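Local coordinates for protein Nrps/pks (Streptomyces albus, PDB 4OPE) that probably acts as a ketosynthase domain in oxazolomycin biosynthesis, catalysing chain elongation by decarboxylative condensation in an AT-less type I polyketide synthase, at residues A[73-77]-A[96-100]; A[90-96]-A[127-132]; A[226-232]-A[378-384]. All blocks are in the same frame, centred on the assembly; numbering follows the deposited sequence.

Interaction 1: residues A[73-77]-A[96-100]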
# COMPACT_ATOMS: atom_id res chain seq x y z
N VAL A 73 20.41 -12.67 -5.71
CA VAL A 73 19.30 -12.32 -4.83
C VAL A 73 19.23 -13.13 -3.54
O VAL A 73 18.50 -12.78 -2.64
CB VAL A 73 17.92 -12.47 -5.52
CG1 VAL A 73 17.69 -11.37 -6.52
CG2 VAL A 73 17.81 -13.82 -6.20
N ALA A 74 19.99 -14.21 -3.44
CA ALA A 74 20.01 -15.02 -2.21
C ALA A 74 20.82 -14.38 -1.10
O ALA A 74 20.57 -14.63 0.06
CB ALA A 74 20.55 -16.39 -2.49
N SER A 75 21.78 -13.55 -1.45
CA SER A 75 22.72 -13.01 -0.49
C SER A 75 22.17 -11.95 0.43
O SER A 75 21.48 -11.04 0.03
CB SER A 75 23.95 -12.45 -1.20
OG SER A 75 24.66 -13.56 -1.70
N PHE A 76 22.53 -12.12 1.69
CA PHE A 76 22.11 -11.26 2.75
C PHE A 76 23.18 -11.28 3.85
O PHE A 76 23.99 -12.24 3.92
CB PHE A 76 20.77 -11.75 3.30
CG PHE A 76 20.09 -10.78 4.20
CD1 PHE A 76 20.05 -9.43 3.90
CD2 PHE A 76 19.55 -11.20 5.37
CE1 PHE A 76 19.44 -8.52 4.74
CE2 PHE A 76 18.91 -10.32 6.23
CZ PHE A 76 18.83 -8.97 5.90
N ASP A 77 23.17 -10.23 4.67
CA ASP A 77 24.03 -10.06 5.84
C ASP A 77 23.10 -10.02 7.08
O ASP A 77 22.80 -8.95 7.64
CB ASP A 77 24.83 -8.77 5.68
CG ASP A 77 25.91 -8.59 6.73
OD1 ASP A 77 25.90 -9.36 7.70
OD2 ASP A 77 26.78 -7.66 6.56
N ARG A 96 14.77 -8.51 2.31
CA ARG A 96 16.16 -8.43 2.66
C ARG A 96 16.91 -7.41 1.84
O ARG A 96 17.73 -6.65 2.35
CB ARG A 96 16.78 -9.79 2.42
CG ARG A 96 16.05 -10.94 3.13
CD ARG A 96 16.81 -12.22 2.93
NE ARG A 96 15.99 -13.28 2.39
CZ ARG A 96 16.41 -14.15 1.48
NH1 ARG A 96 17.61 -14.06 0.93
NH2 ARG A 96 15.59 -15.09 1.12
N ILE A 97 16.65 -7.41 0.55
CA ILE A 97 17.34 -6.53 -0.36
C ILE A 97 16.96 -5.09 -0.11
O ILE A 97 17.81 -4.19 -0.16
CB ILE A 97 17.05 -6.95 -1.79
CG1 ILE A 97 17.81 -8.25 -2.05
CG2 ILE A 97 17.45 -5.85 -2.76
CD1 ILE A 97 17.63 -8.81 -3.43
N PHE A 98 15.69 -4.86 0.16
CA PHE A 98 15.27 -3.52 0.45
C PHE A 98 15.95 -2.94 1.71
O PHE A 98 16.20 -1.74 1.80
CB PHE A 98 13.76 -3.46 0.56
CG PHE A 98 13.22 -2.10 0.52
CD1 PHE A 98 13.40 -1.30 -0.59
CD2 PHE A 98 12.54 -1.59 1.56
CE1 PHE A 98 12.91 -0.00 -0.65
CE2 PHE A 98 12.04 -0.29 1.52
CZ PHE A 98 12.24 0.50 0.41
N LEU A 99 16.27 -3.79 2.67
CA LEU A 99 16.98 -3.33 3.83
C LEU A 99 18.36 -2.81 3.45
O LEU A 99 18.78 -1.71 3.87
CB LEU A 99 17.15 -4.44 4.83
CG LEU A 99 16.08 -4.60 5.87
CD1 LEU A 99 16.33 -5.94 6.51
CD2 LEU A 99 16.12 -3.49 6.91
N GLN A 100 19.07 -3.57 2.64
CA GLN A 100 20.37 -3.10 2.18
C GLN A 100 20.23 -1.83 1.33
O GLN A 100 21.03 -0.91 1.47
CB GLN A 100 21.13 -4.21 1.48
CG GLN A 100 21.33 -5.44 2.40
CD GLN A 100 22.05 -6.60 1.70
OE1 GLN A 100 21.96 -6.73 0.51
NE2 GLN A 100 22.70 -7.47 2.44
O HOH W 1 18.94 -11.41 -0.05

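Interaction 2: residues A[90-96]-A[127-132]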
# COMPACT_ATOMS: atom_id res chain seq x y z
N HIS A 90 13.73 -17.78 5.49
CA HIS A 90 12.27 -17.97 5.49
C HIS A 90 11.53 -16.69 5.09
O HIS A 90 10.30 -16.73 4.93
CB HIS A 90 11.76 -18.53 6.86
CG HIS A 90 12.03 -19.99 7.04
ND1 HIS A 90 13.21 -20.48 7.55
CD2 HIS A 90 11.28 -21.08 6.74
CE1 HIS A 90 13.19 -21.80 7.56
NE2 HIS A 90 12.02 -22.19 7.07
N ILE A 91 12.23 -15.57 4.92
CA ILE A 91 11.59 -14.40 4.34
C ILE A 91 12.09 -14.07 2.95
O ILE A 91 13.22 -14.40 2.57
CB ILE A 91 11.68 -13.17 5.24
CG1 ILE A 91 13.05 -12.55 5.10
CG2 ILE A 91 11.38 -13.57 6.66
CD1 ILE A 91 13.24 -11.31 5.94
N ASP A 92 11.19 -13.42 2.21
CA ASP A 92 11.32 -13.08 0.80
C ASP A 92 12.55 -12.22 0.60
O ASP A 92 12.79 -11.34 1.40
CB ASP A 92 10.09 -12.27 0.40
CG ASP A 92 9.87 -12.22 -1.09
OD1 ASP A 92 10.79 -11.80 -1.84
OD2 ASP A 92 8.75 -12.58 -1.51
N PRO A 93 13.31 -12.44 -0.48
CA PRO A 93 14.46 -11.62 -0.75
C PRO A 93 14.14 -10.15 -0.99
O PRO A 93 15.00 -9.32 -0.87
CB PRO A 93 15.07 -12.26 -2.01
CG PRO A 93 14.04 -13.13 -2.55
CD PRO A 93 13.27 -13.60 -1.37
N GLN A 94 12.90 -9.84 -1.32
CA GLN A 94 12.49 -8.44 -1.44
C GLN A 94 12.68 -7.74 -0.10
O GLN A 94 13.18 -6.64 -0.06
CB GLN A 94 11.04 -8.34 -1.96
CG GLN A 94 10.90 -8.95 -3.35
CD GLN A 94 9.48 -9.01 -3.93
OE1 GLN A 94 9.31 -9.13 -5.16
NE2 GLN A 94 8.47 -8.96 -3.07
N GLU A 95 12.28 -8.36 1.00
CA GLU A 95 12.47 -7.75 2.32
C GLU A 95 13.95 -7.55 2.65
O GLU A 95 14.37 -6.54 3.13
CB GLU A 95 11.82 -8.64 3.38
CG GLU A 95 11.77 -8.06 4.78
CD GLU A 95 10.84 -8.83 5.73
OE1 GLU A 95 10.31 -9.92 5.39
OE2 GLU A 95 10.63 -8.36 6.85
N ARG A 96 14.77 -8.51 2.31
CA ARG A 96 16.16 -8.43 2.66
C ARG A 96 16.91 -7.41 1.84
O ARG A 96 17.73 -6.65 2.35
CB ARG A 96 16.78 -9.79 2.42
CG ARG A 96 16.05 -10.94 3.13
CD ARG A 96 16.81 -12.22 2.93
NE ARG A 96 15.99 -13.28 2.39
CZ ARG A 96 16.41 -14.15 1.48
NH1 ARG A 96 17.61 -14.06 0.93
NH2 ARG A 96 15.59 -15.09 1.12
N LEU A 127 5.28 -2.81 -3.80
CA LEU A 127 5.50 -4.21 -4.26
C LEU A 127 4.24 -4.72 -4.93
O LEU A 127 3.14 -4.22 -4.64
CB LEU A 127 5.78 -5.08 -3.08
CG LEU A 127 6.88 -4.62 -2.12
CD1 LEU A 127 6.29 -4.11 -0.82
CD2 LEU A 127 7.78 -5.79 -1.79
N MSE A 128 4.39 -5.67 -5.83
CA MSE A 128 3.24 -6.30 -6.54
C MSE A 128 3.25 -7.81 -6.65
O MSE A 128 2.29 -8.40 -7.10
CB MSE A 128 3.08 -5.70 -7.95
CG MSE A 128 4.07 -6.23 -8.97
SE MSE A 128 3.62 -5.60 -10.80
CE MSE A 128 2.18 -6.84 -11.33
N TYR A 129 4.33 -8.44 -6.25
CA TYR A 129 4.37 -9.87 -6.19
C TYR A 129 4.98 -10.26 -4.88
O TYR A 129 5.80 -9.55 -4.31
CB TYR A 129 5.22 -10.47 -7.31
CG TYR A 129 4.68 -10.26 -8.70
CD1 TYR A 129 3.50 -10.83 -9.09
CD2 TYR A 129 5.38 -9.54 -9.65
CE1 TYR A 129 3.00 -10.66 -10.36
CE2 TYR A 129 4.88 -9.35 -10.93
CZ TYR A 129 3.69 -9.93 -11.28
OH TYR A 129 3.18 -9.78 -12.54
N GLY A 130 4.59 -11.42 -4.42
CA GLY A 130 5.19 -12.01 -3.27
C GLY A 130 5.24 -13.49 -3.50
O GLY A 130 4.49 -14.22 -2.91
N HIS A 131 6.15 -13.91 -4.36
CA HIS A 131 6.28 -15.27 -4.75
C HIS A 131 7.12 -16.15 -3.89
O HIS A 131 6.94 -17.36 -3.93
CB HIS A 131 6.84 -15.36 -6.15
CG HIS A 131 5.88 -14.90 -7.19
ND1 HIS A 131 4.51 -15.06 -7.05
CD2 HIS A 131 6.07 -14.24 -8.35
CE1 HIS A 131 3.91 -14.55 -8.11
NE2 HIS A 131 4.83 -14.04 -8.91
N TYR A 132 8.02 -15.59 -3.10
CA TYR A 132 8.88 -16.43 -2.27
C TYR A 132 8.03 -17.29 -1.33
O TYR A 132 8.41 -18.44 -1.01
CB TYR A 132 9.86 -15.62 -1.47
CG TYR A 132 11.00 -16.41 -0.87
CD1 TYR A 132 12.00 -16.92 -1.68
CD2 TYR A 132 11.11 -16.59 0.51
CE1 TYR A 132 13.09 -17.61 -1.14
CE2 TYR A 132 12.18 -17.28 1.05
CZ TYR A 132 13.17 -17.79 0.22
OH TYR A 132 14.27 -18.45 0.72
O HOH W 2 7.19 -7.36 -6.17
O HOH W 3 8.22 -11.79 -5.77

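Interaction 3: residues A[226-232]-A[378-384]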
# COMPACT_ATOMS: atom_id res chain seq x y z
N ARG A 226 12.17 -8.85 -25.10
CA ARG A 226 12.51 -7.46 -25.05
C ARG A 226 11.30 -6.55 -24.86
O ARG A 226 10.17 -6.92 -25.17
CB ARG A 226 13.25 -7.06 -26.33
CG ARG A 226 14.48 -7.91 -26.65
CD ARG A 226 15.59 -7.81 -25.60
NE ARG A 226 16.11 -9.14 -25.25
CZ ARG A 226 17.34 -9.57 -25.47
NH1 ARG A 226 17.69 -10.79 -25.11
NH2 ARG A 226 18.22 -8.77 -26.03
N CYS A 227 11.59 -5.38 -24.30
CA CYS A 227 10.71 -4.23 -24.34
C CYS A 227 11.26 -3.31 -25.41
O CYS A 227 12.21 -2.60 -25.19
CB CYS A 227 10.69 -3.48 -23.02
SG CYS A 227 10.05 -4.44 -21.66
N ARG A 228 10.61 -3.33 -26.58
CA ARG A 228 11.00 -2.51 -27.70
C ARG A 228 10.21 -1.23 -27.62
O ARG A 228 9.27 -1.01 -28.39
CB ARG A 228 10.67 -3.25 -28.98
CG ARG A 228 11.28 -4.64 -29.09
CD ARG A 228 11.04 -5.11 -30.50
NE ARG A 228 11.48 -6.44 -30.78
CZ ARG A 228 11.37 -7.00 -31.99
NH1 ARG A 228 10.84 -6.35 -33.04
NH2 ARG A 228 11.80 -8.23 -32.18
N SER A 229 10.62 -0.37 -26.70
CA SER A 229 9.83 0.81 -26.32
C SER A 229 9.68 1.74 -27.52
O SER A 229 10.66 2.24 -28.02
CB SER A 229 10.47 1.54 -25.14
OG SER A 229 10.80 0.66 -24.07
N PHE A 230 8.44 1.90 -28.00
CA PHE A 230 8.12 2.65 -29.21
C PHE A 230 8.83 2.20 -30.47
O PHE A 230 8.96 2.96 -31.43
CB PHE A 230 8.37 4.12 -28.97
CG PHE A 230 7.77 4.59 -27.72
CD1 PHE A 230 6.41 4.69 -27.61
CD2 PHE A 230 8.56 4.86 -26.63
CE1 PHE A 230 5.82 5.09 -26.41
CE2 PHE A 230 8.00 5.26 -25.45
CZ PHE A 230 6.62 5.36 -25.32
N GLY A 231 9.22 0.95 -30.50
CA GLY A 231 9.88 0.40 -31.67
C GLY A 231 9.01 -0.58 -32.41
O GLY A 231 8.03 -1.09 -31.88
N GLU A 232 9.42 -0.89 -33.62
CA GLU A 232 8.68 -1.84 -34.47
C GLU A 232 8.68 -3.26 -33.95
O GLU A 232 9.68 -3.71 -33.42
CB GLU A 232 9.30 -1.83 -35.84
CG GLU A 232 8.45 -2.35 -36.99
CD GLU A 232 9.34 -2.50 -38.21
OE1 GLU A 232 10.39 -3.19 -38.09
OE2 GLU A 232 9.05 -1.89 -39.26
N HIS A 378 16.34 -0.74 -28.99
CA HIS A 378 15.38 -1.52 -29.76
C HIS A 378 14.35 -0.75 -30.55
O HIS A 378 13.32 -1.29 -30.84
CB HIS A 378 14.62 -2.52 -28.89
CG HIS A 378 15.50 -3.39 -28.08
ND1 HIS A 378 16.50 -4.15 -28.64
CD2 HIS A 378 15.56 -3.61 -26.74
CE1 HIS A 378 17.14 -4.80 -27.69
NE2 HIS A 378 16.60 -4.48 -26.53
N ALA A 379 14.61 0.49 -30.92
CA ALA A 379 13.68 1.18 -31.79
C ALA A 379 14.42 1.75 -32.98
O ALA A 379 14.13 2.86 -33.43
CB ALA A 379 12.95 2.28 -31.05
N GLU A 380 15.34 0.96 -33.51
CA GLU A 380 16.08 1.35 -34.72
C GLU A 380 15.08 1.74 -35.77
O GLU A 380 15.29 2.73 -36.48
CB GLU A 380 16.99 0.23 -35.24
CG GLU A 380 18.00 -0.28 -34.20
CD GLU A 380 17.42 -1.33 -33.20
OE1 GLU A 380 16.18 -1.55 -33.14
OE2 GLU A 380 18.24 -1.91 -32.46
N ARG A 381 13.99 0.96 -35.87
CA ARG A 381 12.81 1.37 -36.64
C ARG A 381 11.69 1.61 -35.64
O ARG A 381 11.44 0.82 -34.75
CB ARG A 381 12.39 0.30 -37.63
CG ARG A 381 13.50 -0.18 -38.54
CD ARG A 381 13.12 -1.37 -39.42
NE ARG A 381 11.86 -1.21 -40.15
CZ ARG A 381 11.64 -0.30 -41.10
NH1 ARG A 381 12.58 0.56 -41.45
NH2 ARG A 381 10.47 -0.25 -41.73
N LEU A 382 11.02 2.73 -35.80
CA LEU A 382 9.96 3.07 -34.90
C LEU A 382 8.77 2.24 -35.13
O LEU A 382 8.56 1.71 -36.21
CB LEU A 382 9.52 4.49 -35.11
CG LEU A 382 10.44 5.59 -34.61
CD1 LEU A 382 9.63 6.87 -34.75
CD2 LEU A 382 10.91 5.38 -33.17
N ASN A 383 7.94 2.14 -34.12
CA ASN A 383 6.62 1.63 -34.29
C ASN A 383 5.92 2.59 -35.21
O ASN A 383 5.79 3.76 -34.88
CB ASN A 383 5.92 1.60 -32.96
CG ASN A 383 4.52 1.12 -33.04
OD1 ASN A 383 3.85 1.31 -34.02
ND2 ASN A 383 4.04 0.55 -31.95
N PRO A 384 5.47 2.10 -36.37
CA PRO A 384 4.85 2.96 -37.38
C PRO A 384 3.46 3.38 -37.04
O PRO A 384 2.97 4.29 -37.69
CB PRO A 384 4.83 2.08 -38.62
CG PRO A 384 4.74 0.71 -38.09
CD PRO A 384 5.48 0.69 -36.79
O HOH W 4 6.06 -0.48 -29.89
O HOH W 5 12.49 -2.59 -33.05

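Interaction 1: residues A[73-77]-A[96-100]
The ring of F76 lies against the aliphatic part of R96, and this is the tight half of the contact. R96 CB sits over one face of the ring, 3.8 Å from its centroid and 18° off the normal, a CH-pi contact shifted toward the rim. Further along the same side chain, R96 CD comes within 3.8 Å of F76 CG. The chain of R96 thus runs obliquely over the ring, and the ring and guanidinium planes are 55° apart. F76 reaches the helix because its CG stands anti to the backbone N (chi1 -168°). F76 CZ meets L99 CD1 obliquely, at 4.0 Å. The amide of Q100 approaches obliquely, with Q100 NE2 3.6 Å from F76 CD1. Outside the two segments, the ring of F81 meets that of F76 with the two planes nearly parallel.

The other half is looser and more polar. V73 touches the helix with one methyl, V73 CG1 to I97 CD1 at 4.0 Å. R96 bends at its third torsion, which carries NH1 toward the backbone of 73-75. There R96 NH1 stands 3.1 Å from A74 O, near the guanidinium plane. A single water bridges this gap. It donates to V73 O and S75 O, and takes a weak bond from R96 NH1. The main bonds of the guanidinium go to I91 O, in the loop just before helix 93-108. S75 starts its side chain away from the helix, is partly exposed and is hydrogen-bonded to D72.

Strand 75-76 pairs antiparallel with strand 573-574. The arrangement is a short two-stranded antiparallel ribbon, joining the N-terminal part of the ketosynthase to the chain's C-terminal end, with strand 75-76 packed on helix 93-108 of the thiolase-like fold.

Interaction 2: residues A[90-96]-A[127-132]
The ring of Y132 carries P93 on one face. P93 CD lies 3.8 Å from the ring centroid, a CH-pi contact offset toward the rim. The backbone carbon of H90 is at the ring edge, and W576 meets the ring edge-to-face. The guanidinium of R96 stands steeply to this ring, the planes 75° apart. P93 CA covers one face of the guanidinium. At its edge lie Y132 OH, 3.6 Å from R96 NH2, and I91 O. R96 grips I91 O side-on with NE and NH2, the NH2 bond being 2.9 Å long. Both bonds lie close to the guanidinium plane and so fix its rotation beside the tyrosine. Y132 OH is itself hydrogen-bonded to E89 O and L577 N.

D92 lies beside the base of Y132. Its OD1 accepts from Q94 N, an N-cap bond 2.9 Å long and almost straight at 173°. The other oxygen, OD2, takes a weak bond from Y132 N, while its stronger partner is S150 OG. One carboxylate thus caps the helix and also touches the loop.

Q94 extends from the first turn of the helix across to the loop. Its CG is anti to the carbonyl carbon (chi1 -62°), and the rest of the chain runs straight. Q94 NE2 donates to Y129 O at 3.0 Å and lies 3.5 Å from L127 CD2. One water links OE1 to H131 N, and a second lies between OE1 and Y129 N; V205 N also bonds OE1. The amide is therefore held at both ends.

The whole is an aspartate-capped helix N-terminus, helix 93-108, packed on the loop that follows strand 121-126 of the central sheet in the ketosynthase core.

Interaction 3: residues A[226-232]-A[378-384]
A type II beta turn, R228 to G231, brings the loop 226-232 alongside the loop 378-384, and a single antiparallel beta bridge joins the two. G231 and L382 form the non-hydrogen-bonded pair of that bridge, and the residues on each side of them supply its bonds. N383 N donates to F230 O at 3.0 Å. E232 N donates to R381 O at 2.9 Å. G231 has no side chain, and the backbones come close here, with G231 CA 3.5 Å from R381 O; A379 CB also packs on G231 CA.

Beyond the bridge, E232 and R381 lie side by side and point the same way. Their salt bridge joins E232 OE2 to R381 NE at 3.0 Å, with a weak second bond from R381 NH2. R381 NE meets OE2 on the syn side but well out of the carboxylate plane, and the carboxylate and guanidinium planes are 57° apart. This pair is at the surface, where R381 also touches a neighbouring molecule of the crystal.

At the other end, R226 folds over the imidazole of H378. R226 CG lies above one face, and R226 CD is 3.6 Å from H378 NE2. Bends at chi2 (-63°) and chi3 (134°) take the guanidinium past the ring to D36, its salt-bridge partner. R228 CG packs on H378 CB at 4.0 Å. Its extended chain brings R228 NH1 to E232 O, while NH2 bridges to D224. One water links E232 O with H378 O; another links G231 O with N383 ND2.

F230 turns its ring from the contact toward helix 318-329. A379 and L382 rest on L395 of strand 393-395, an outermost strand of the central sheet within this chain.

In the fold
Interactions 1 and 2 are buried neighbours, their centres about 10 Å apart. Both use helix 93-108 and share R96; its aliphatic chain serves interaction 1, and its guanidinium reaches into both. Interaction 1 is chiefly apolar, with a water at its margin. Interaction 2 relies on helix capping and side-chain bonds to loop carbonyls. Interaction 3 stands apart, its centre about 35 Å from that of interaction 1 and about 32 Å from that of interaction 2. It is only partly buried and ties two loops near the far end of the central sheet. A backbone bridge joins the loops there, and its salt bridge lies toward solvent.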